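Local structure of inorganic pyrophosphatase (Shewanella sp. AS-11, 6LL8) at residues 13-18 with 45-50; 145-150 with 180-184. The protein probably hydrolyses inorganic diphosphate to two phosphates with the help of divalent metal ions such as manganese or magnesium. All coordinates share one frame; numbering follows the deposited sequence. Where two conformers were deposited one is given.

Contact 1: residues 13-18 with 45-50; sequences DSDSIC and ETAFIL. With MG (magnesium ion), chain F; MG (magnesium ion), chain C; MG (magnesium ion), chain D; 2PN (imidodiphosphoric acid), chain I.
Ser14 and Glu45 form the polar heart of this helix pair: Ser14 OG donates to Glu45 OE1 at 2.6 Å, on the anti side of the carboxylate and 27° out of its plane. Thr46 OG1 lies 2.8 Å from Ser14 OG, though its one proton may go elsewhere; it hydrogen-bonds to Ser43. Water 1 donates to Glu45 OE1. With Glu45 CG anti to the backbone N (chi1 -179°), the extended chain carries the carboxylate to the start of helix 14-29; an alanine here would probably leave Ser14 OG and water 1 without their acceptor OE1, and Ser146 OG without OE2. Apolar contacts follow one turn on. Ile17 CG2 meets Thr46 CG2 at 3.7 Å, the Ile17 and Leu50 side chains meet nearly perpendicular, and Cys18 SG rests on Ile49 CG2 at 3.9 Å. Metal bonds lie beyond: Asp13 OD2 bridges two magnesium ions at 2.1 Å (chain C) and 2.4 Å (chain F), OD1 binds the first of these and accepts from Ser16 N as N-cap, and Asp15 OD2 binds a third at 2.1 Å. An N-capping aspartate that is also a metal ligand belongs here to the DHH-family pyrophosphatase site, completed by His9, Asp73, His95 and Asp147.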
ATOM      1  N   ASP A  13      -3.263  -3.625  -1.573  1.00  7.67           N
ATOM      2  CA  ASP A  13      -2.623  -4.337  -0.465  1.00  7.63           C
ATOM      3  C   ASP A  13      -3.617  -4.512   0.674  1.00  7.05           C
ATOM      4  O   ASP A  13      -4.804  -4.161   0.563  1.00  7.65           O
ATOM      5  CB  ASP A  13      -1.359  -3.626  -0.069  1.00  7.68           C
ATOM      6  CG  ASP A  13      -1.560  -2.156   0.284  1.00  7.54           C
ATOM      7  OD1 ASP A  13      -2.712  -1.704   0.481  1.00  7.78           O
ATOM      8  OD2 ASP A  13      -0.554  -1.409   0.369  1.00  7.90           O
ATOM      9  N   SER A  14      -3.160  -5.063   1.774  1.00  7.67           N
ATOM     10  CA  SER A  14      -4.046  -5.366   2.898  1.00  8.35           C
ATOM     11  C   SER A  14      -4.697  -4.093   3.422  1.00  7.58           C
ATOM     12  O   SER A  14      -5.878  -4.142   3.806  1.00  8.46           O
ATOM     13  CB  SER A  14      -3.329  -6.139   3.969  1.00  9.82           C
ATOM     14  OG  SER A  14      -2.891  -7.375   3.470  1.00 11.11           O
ATOM     15  N   ASP A  15      -3.977  -3.005   3.548  1.00  7.73           N
ATOM     16  CA  ASP A  15      -4.596  -1.771   4.035  1.00  7.66           C
ATOM     17  C   ASP A  15      -5.736  -1.347   3.129  1.00  7.46           C
ATOM     18  O   ASP A  15      -6.826  -1.003   3.609  1.00  8.70           O
ATOM     19  CB  ASP A  15      -3.528  -0.689   4.127  1.00  7.33           C
ATOM     20  CG  ASP A  15      -3.852   0.574   4.880  1.00  8.86           C
ATOM     21  OD1 ASP A  15      -4.771   0.515   5.750  1.00 10.36           O
ATOM     22  OD2 ASP A  15      -3.155   1.595   4.676  1.00  8.28           O
ATOM     23  N   SER A  16      -5.534  -1.378   1.828  1.00  7.58           N
ATOM     24  CA  SER A  16      -6.572  -0.989   0.867  1.00  7.36           C
ATOM     25  C   SER A  16      -7.773  -1.929   0.935  1.00  8.38           C
ATOM     26  O   SER A  16      -8.905  -1.468   0.748  1.00  9.97           O
ATOM     27  CB  SER A  16      -6.011  -0.935  -0.540  1.00  8.49           C
ATOM     28  OG  SER A  16      -5.356   0.288  -0.824  1.00  8.25           O
ATOM     29  N   ILE A  17      -7.563  -3.224   1.069  1.00  7.82           N
ATOM     30  CA  ILE A  17      -8.672  -4.207   1.091  1.00  8.00           C
ATOM     31  C   ILE A  17      -9.372  -4.138   2.433  1.00  7.87           C
ATOM     32  O   ILE A  17     -10.607  -4.006   2.521  1.00  8.55           O
ATOM     33  CB  ILE A  17      -8.161  -5.615   0.773  1.00  8.12           C
ATOM     34  CG1 ILE A  17      -7.609  -5.673  -0.648  1.00  8.31           C
ATOM     35  CG2 ILE A  17      -9.228  -6.649   1.044  1.00  9.27           C
ATOM     36  CD1 ILE A  17      -8.604  -5.422  -1.763  1.00  9.32           C
ATOM     37  N   CYS A  18      -8.615  -4.297   3.503  1.00  7.98           N
ATOM     38  CA  CYS A  18      -9.194  -4.340   4.856  1.00  8.41           C
ATOM     39  C   CYS A  18      -9.812  -3.007   5.201  1.00  8.01           C
ATOM     40  O   CYS A  18     -10.845  -2.961   5.874  1.00  8.43           O
ATOM     41  CB  CYS A  18      -8.148  -4.764   5.877  1.00  8.77           C
ATOM     42  SG  CYS A  18      -7.506  -6.444   5.560  1.00 11.06           S
ATOM     43  N   GLU A  45      -0.763 -12.369   1.038  1.00  9.53           N
ATOM     44  CA  GLU A  45      -0.873 -11.868   2.429  1.00  9.52           C
ATOM     45  C   GLU A  45      -2.313 -11.484   2.721  1.00  8.77           C
ATOM     46  O   GLU A  45      -2.870 -11.820   3.789  1.00  9.22           O
ATOM     47  CB  GLU A  45       0.034 -10.652   2.625  1.00 10.69           C
ATOM     48  CG  GLU A  45       0.001 -10.095   4.023  1.00 11.90           C
ATOM     49  CD  GLU A  45       0.311  -8.645   4.252  1.00 14.64           C
ATOM     50  OE1 GLU A  45      -0.400  -7.795   3.826  1.00 18.66           O
ATOM     51  OE2 GLU A  45       1.237  -8.432   4.989  1.00 20.19           O
ATOM     52  N   THR A  46      -2.958 -10.743   1.824  1.00  9.49           N
ATOM     53  CA  THR A  46      -4.332 -10.293   2.087  1.00  9.29           C
ATOM     54  C   THR A  46      -5.274 -11.487   2.118  1.00  8.83           C
ATOM     55  O   THR A  46      -6.185 -11.533   2.943  1.00  9.66           O
ATOM     56  CB  THR A  46      -4.807  -9.247   1.078  1.00 10.40           C
ATOM     57  OG1 THR A  46      -3.836  -8.195   1.019  1.00 11.31           O
ATOM     58  CG2 THR A  46      -6.155  -8.691   1.466  1.00 12.44           C
ATOM     59  N   ALA A  47      -5.085 -12.455   1.231  1.00  9.13           N
ATOM     60  CA  ALA A  47      -5.930 -13.659   1.250  1.00  9.26           C
ATOM     61  C   ALA A  47      -5.805 -14.338   2.614  1.00  9.46           C
ATOM     62  O   ALA A  47      -6.800 -14.832   3.149  1.00 10.69           O
ATOM     63  CB  ALA A  47      -5.549 -14.566   0.102  1.00 10.71           C
ATOM     64  N   PHE A  48      -4.584 -14.419   3.139  1.00  8.64           N
ATOM     65  CA  PHE A  48      -4.324 -15.020   4.453  1.00  9.22           C
ATOM     66  C   PHE A  48      -5.111 -14.303   5.525  1.00  9.34           C
ATOM     67  O   PHE A  48      -5.748 -14.929   6.395  1.00  9.99           O
ATOM     68  CB  PHE A  48      -2.818 -15.010   4.702  1.00 10.46           C
ATOM     69  CG  PHE A  48      -2.384 -15.471   6.069  1.00 11.03           C
ATOM     70  CD1 PHE A  48      -2.131 -16.801   6.288  1.00 12.22           C
ATOM     71  CD2 PHE A  48      -2.227 -14.582   7.127  1.00 14.81           C
ATOM     72  CE1 PHE A  48      -1.747 -17.253   7.539  1.00 14.29           C
ATOM     73  CE2 PHE A  48      -1.821 -15.035   8.383  1.00 18.71           C
ATOM     74  CZ  PHE A  48      -1.567 -16.369   8.562  1.00 16.67           C
ATOM     75  N   ILE A  49      -5.060 -12.973   5.517  1.00  9.04           N
ATOM     76  CA  ILE A  49      -5.765 -12.172   6.558  1.00  9.17           C
ATOM     77  C   ILE A  49      -7.282 -12.416   6.464  1.00  9.25           C
ATOM     78  O   ILE A  49      -7.949 -12.643   7.484  1.00  9.63           O
ATOM     79  CB  ILE A  49      -5.425 -10.692   6.385  1.00  9.44           C
ATOM     80  CG1 ILE A  49      -3.944 -10.408   6.687  1.00  9.80           C
ATOM     81  CG2 ILE A  49      -6.347  -9.823   7.234  1.00 10.05           C
ATOM     82  CD1 ILE A  49      -3.503  -9.031   6.209  1.00 11.83           C
ATOM     83  N   LEU A  50      -7.825 -12.317   5.254  1.00  9.02           N
ATOM     84  CA  LEU A  50      -9.283 -12.451   5.107  1.00  9.66           C
ATOM     85  C   LEU A  50      -9.719 -13.862   5.497  1.00 10.52           C
ATOM     86  O   LEU A  50     -10.767 -14.017   6.112  1.00 11.78           O
ATOM     87  CB  LEU A  50      -9.755 -12.096   3.700  1.00 10.10           C
ATOM     88  CG  LEU A  50      -9.559 -10.645   3.267  1.00 10.40           C
ATOM     89  CD1 LEU A  50     -10.412 -10.351   2.040  1.00 11.07           C
ATOM     90  CD2 LEU A  50      -9.851  -9.616   4.358  1.00 10.69           C
TER
HETATM   91 MG    MG F 404       0.260  -1.274   2.653  1.00 10.37          MG
HETATM   92 MG    MG C 401      -1.573   0.385   0.534  1.00  6.59          MG
HETATM   93 MG    MG D 402      -1.366   1.955   3.622  1.00  7.30          MG
HETATM   94  P1  2PN I 407       1.056   1.668   1.586  1.00  7.60           P
HETATM   95  O1  2PN I 407       0.021   1.540   0.472  1.00  7.96           O
HETATM   96  O2  2PN I 407       1.689   0.347   1.936  1.00  7.90           O
HETATM   97  O3  2PN I 407       0.465   2.367   2.797  1.00  7.99           O
HETATM   98  N1  2PN I 407       2.242   2.654   1.013  1.00  7.29           N
HETATM   99  P2  2PN I 407       3.814   2.444   0.559  1.00  8.36           P
HETATM  100  O4  2PN I 407       3.894   3.073  -0.829  1.00  9.41           O
HETATM  101  O5  2PN I 407       4.098   0.959   0.502  1.00  8.34           O
HETATM  102  O6  2PN I 407       4.680   3.170   1.560  1.00  8.99           O
HETATM  103  O   HOH W   1       0.043  -5.822   2.380  1.00 29.27           O
HETATM  104  O   HOH W   2      -0.969  -3.189   3.444  1.00 11.34           O
HETATM  105  O   HOH W   3       2.324  -2.403   2.297  1.00 10.78           O

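Contact 2: residues 145-150 with 180-184; sequences LSDTVI and GMDMF. With MG (magnesium ion), chain D; MG (magnesium ion), chain F; 2PN (imidodiphosphoric acid), chain I.
Leu145 and Gly180 bring the two backbones to 5.4 Å between CA atoms, where helix 134-147 ends in a Schellman motif with Val149 at positive phi (55°). Gly180 has no side chain, and Ile150 CD1 lies 3.7 Å from the carbonyl C of Gly180. Ile150 continues across Met181 at about a right angle, Ile150 CD1 to Met181 CE 3.7 Å, the methionine chain being bent at chi2 and chi3 so that its methyl returns to the isoleucine. Met183, in one of its two conformers, brings CE against Leu145 CB. Phe184 lies against the end of helix 134-147. Its ring presents an edge, in plane, to two carbonyl oxygens, with Phe184 CZ 3.5 Å from Ser146 O and CE2 4.0 Å from Leu145 O. Both oxygens already accept the closing bonds of the Schellman turn, from Val149 N and Ile150 N. Val149 CG1 lies 4.0 Å from Phe184 CZ, and Ile150 runs alongside the phenylalanine with its side chain headed the opposite way. Ile256 and Glu219 also touch both Val149 and Phe184. Ser146 OG has its partners elsewhere, in Glu45 and Lys187. Asp147 points away from helix 176-187, and its carboxylate bridges two magnesium ions, OD1 at 2.2 Å and OD2 at 2.1 Å. With no polar side chain bonding across, the contact rests on shape, apolar packing and ring C-H groups set against carbonyl oxygens, while the metal bonds of Asp147 fix the same helix end from the other side.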
ATOM      1  N   LEU A 145      -0.365  -3.921  11.329  1.00  8.70           N
ATOM      2  CA  LEU A 145       0.877  -4.700  11.499  1.00  9.63           C
ATOM      3  C   LEU A 145       1.623  -4.812  10.180  1.00 10.12           C
ATOM      4  O   LEU A 145       2.860  -4.800  10.158  1.00 10.70           O
ATOM      5  CB  LEU A 145       0.535  -6.078  12.051  1.00 10.60           C
ATOM      6  CG  LEU A 145       0.140  -6.108  13.517  1.00 11.57           C
ATOM      7  CD1 LEU A 145      -0.558  -7.427  13.806  1.00 13.08           C
ATOM      8  CD2 LEU A 145       1.332  -5.906  14.432  1.00 12.71           C
ATOM      9  N   SER A 146       0.920  -4.947   9.065  1.00  9.28           N
ATOM     10  CA  SER A 146       1.550  -5.060   7.736  1.00 10.46           C
ATOM     11  C   SER A 146       2.165  -3.720   7.344  1.00  9.02           C
ATOM     12  O   SER A 146       3.361  -3.665   7.005  1.00  9.82           O
ATOM     13  CB  SER A 146       0.544  -5.538   6.724  1.00 13.46           C
ATOM     14  OG  SER A 146       1.216  -5.790   5.523  1.00 18.98           O
ATOM     15  N   ASP A 147       1.366  -2.670   7.349  1.00  8.84           N
ATOM     16  CA  ASP A 147       1.870  -1.357   6.898  1.00  9.07           C
ATOM     17  C   ASP A 147       3.016  -0.853   7.760  1.00  8.61           C
ATOM     18  O   ASP A 147       3.922  -0.211   7.241  1.00  9.97           O
ATOM     19  CB  ASP A 147       0.753  -0.329   6.909  1.00  9.37           C
ATOM     20  CG  ASP A 147       0.087  -0.149   5.568  1.00  9.83           C
ATOM     21  OD1 ASP A 147       0.034  -1.129   4.833  1.00 11.46           O
ATOM     22  OD2 ASP A 147      -0.485   0.937   5.289  1.00  8.69           O
ATOM     23  N   THR A 148       2.998  -1.138   9.054  1.00  8.01           N
ATOM     24  CA  THR A 148       4.056  -0.675   9.944  1.00  9.04           C
ATOM     25  C   THR A 148       5.209  -1.670  10.033  1.00  9.09           C
ATOM     26  O   THR A 148       6.163  -1.390  10.765  1.00  9.63           O
ATOM     27  CB  THR A 148       3.552  -0.374  11.338  1.00  8.62           C
ATOM     28  OG1 THR A 148       3.156  -1.561  12.010  1.00  9.31           O
ATOM     29  CG2 THR A 148       2.468   0.676  11.364  1.00  9.54           C
ATOM     30  N   VAL A 149       5.135  -2.776   9.328  1.00  9.06           N
ATOM     31  CA  VAL A 149       6.209  -3.798   9.379  1.00  9.14           C
ATOM     32  C   VAL A 149       6.425  -4.204  10.843  1.00  9.17           C
ATOM     33  O   VAL A 149       7.550  -4.176  11.379  1.00  9.68           O
ATOM     34  CB  VAL A 149       7.491  -3.393   8.632  1.00  9.09           C
ATOM     35  CG1 VAL A 149       8.418  -4.599   8.485  1.00 11.42           C
ATOM     36  CG2 VAL A 149       7.163  -2.795   7.277  1.00 10.52           C
ATOM     37  N   ILE A 150       5.351  -4.589  11.503  1.00  9.17           N
ATOM     38  CA  ILE A 150       5.427  -5.036  12.913  1.00  9.47           C
ATOM     39  C   ILE A 150       6.098  -3.944  13.741  1.00  9.53           C
ATOM     40  O   ILE A 150       6.927  -4.221  14.631  1.00 11.17           O
ATOM     41  CB  ILE A 150       6.105  -6.406  13.083  1.00  9.97           C
ATOM     42  CG1 ILE A 150       5.935  -7.355  11.893  1.00 11.51           C
ATOM     43  CG2 ILE A 150       5.596  -7.039  14.372  1.00 12.06           C
ATOM     44  CD1 ILE A 150       6.721  -8.668  11.998  1.00 12.35           C
ATOM     45  N   GLY A 180       1.796 -10.620  13.018  1.00 10.52           N
ATOM     46  CA  GLY A 180       2.637  -9.781  12.158  1.00 10.94           C
ATOM     47  C   GLY A 180       3.660 -10.627  11.449  1.00  9.85           C
ATOM     48  O   GLY A 180       3.821 -10.538  10.220  1.00 10.47           O
ATOM     49  N   MET A 181       4.411 -11.429  12.197  1.00  9.82           N
ATOM     50  CA  MET A 181       5.466 -12.242  11.589  1.00  9.83           C
ATOM     51  C   MET A 181       4.854 -13.251  10.616  1.00  9.69           C
ATOM     52  O   MET A 181       5.434 -13.485   9.565  1.00 10.73           O
ATOM     53  CB  MET A 181       6.307 -12.903  12.666  1.00 11.04           C
ATOM     54  CG  MET A 181       7.540 -13.557  12.075  1.00 14.27           C
ATOM     55  SD  MET A 181       8.653 -12.430  11.180  1.00 17.82           S
ATOM     56  CE  MET A 181       9.162 -11.360  12.501  1.00 19.94           C
ATOM     57  N   ASP A 182       3.711 -13.833  10.956  1.00  9.87           N
ATOM     58  CA  ASP A 182       3.036 -14.780  10.045  1.00 10.17           C
ATOM     59  C   ASP A 182       2.839 -14.113   8.684  1.00 10.11           C
ATOM     60  O   ASP A 182       3.037 -14.732   7.632  1.00 10.03           O
ATOM     61  CB  ASP A 182       1.691 -15.227  10.578  1.00 11.68           C
ATOM     62  CG  ASP A 182       1.745 -16.222  11.701  1.00 15.27           C
ATOM     63  OD1 ASP A 182       2.832 -16.690  11.993  1.00 14.76           O
ATOM     64  OD2 ASP A 182       0.689 -16.402  12.311  1.00 23.92           O
ATOM     65  N   MET A 183       2.344 -12.892   8.682  1.00  9.51           N
ATOM     66  CA  MET A 183       2.063 -12.178   7.417  0.70 10.06           C
ATOM     67  C   MET A 183       3.331 -12.030   6.593  1.00  8.96           C
ATOM     68  O   MET A 183       3.276 -12.190   5.350  1.00  9.79           O
ATOM     69  CB  MET A 183       1.450 -10.823   7.705  0.70 11.77           C
ATOM     70  CG  MET A 183      -0.029 -10.962   8.144  0.70 13.39           C
ATOM     71  SD  MET A 183      -0.815  -9.360   8.359  0.70 15.24           S
ATOM     72  CE  MET A 183       0.048  -8.793   9.817  0.70 15.13           C
ATOM     73  N   PHE A 184       4.441 -11.698   7.234  1.00  8.80           N
ATOM     74  CA  PHE A 184       5.714 -11.565   6.494  1.00  9.12           C
ATOM     75  C   PHE A 184       6.284 -12.912   6.074  1.00  8.63           C
ATOM     76  O   PHE A 184       6.942 -12.967   5.036  1.00  9.51           O
ATOM     77  CB  PHE A 184       6.685 -10.653   7.240  1.00  9.34           C
ATOM     78  CG  PHE A 184       6.255  -9.210   7.154  1.00  9.07           C
ATOM     79  CD1 PHE A 184       6.544  -8.464   6.026  1.00  9.38           C
ATOM     80  CD2 PHE A 184       5.483  -8.636   8.144  1.00  9.58           C
ATOM     81  CE1 PHE A 184       6.063  -7.166   5.905  1.00  9.71           C
ATOM     82  CE2 PHE A 184       5.027  -7.341   8.021  1.00 10.12           C
ATOM     83  CZ  PHE A 184       5.295  -6.609   6.892  1.00 10.17           C
TER
HETATM   84 MG    MG D 402      -1.366   1.955   3.622  1.00  7.30          MG
HETATM   85 MG    MG F 404       0.260  -1.274   2.653  1.00 10.37          MG
HETATM   86  P1  2PN I 407       1.056   1.668   1.586  1.00  7.60           P
HETATM   87  O1  2PN I 407       0.021   1.540   0.472  1.00  7.96           O
HETATM   88  O2  2PN I 407       1.689   0.347   1.936  1.00  7.90           O
HETATM   89  O3  2PN I 407       0.465   2.367   2.797  1.00  7.99           O
HETATM   90  N1  2PN I 407       2.242   2.654   1.013  1.00  7.29           N
HETATM   91  P2  2PN I 407       3.814   2.444   0.559  1.00  8.36           P
HETATM   92  O4  2PN I 407       3.894   3.073  -0.829  1.00  9.41           O
HETATM   93  O5  2PN I 407       4.098   0.959   0.502  1.00  8.34           O
HETATM   94  O6  2PN I 407       4.680   3.170   1.560  1.00  8.99           O
HETATM   95  O   HOH W   3       2.324  -2.403   2.297  1.00 10.78           O
HETATM   96  O   HOH W   2      -0.969  -3.189   3.444  1.00 11.34           O

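From the N terminus, contact 1 joins the start of helix 14-29 to helix 44-53, closing a loop of 26 residues that includes strand 34-38 of the parallel sheet. Contact 2 comes later in series, neither nested nor crossed: the end of helix 134-147 meets helix 176-187 across 29 residues that include helix 158-171. The centres of contacts 1 and 2 lie about 11 Å apart, and the two touch directly. Glu45 OE2 and Ser146 OG probably hydrogen-bond at 2.7 Å, and Ile49 CD1 packs on Met183 SD in one of the methionine's two conformers. Asp15 and Asp147 converge on one magnesium ion, and Asp13 and Asp147 on another, so both helix ends reach the same imidodiphosphate.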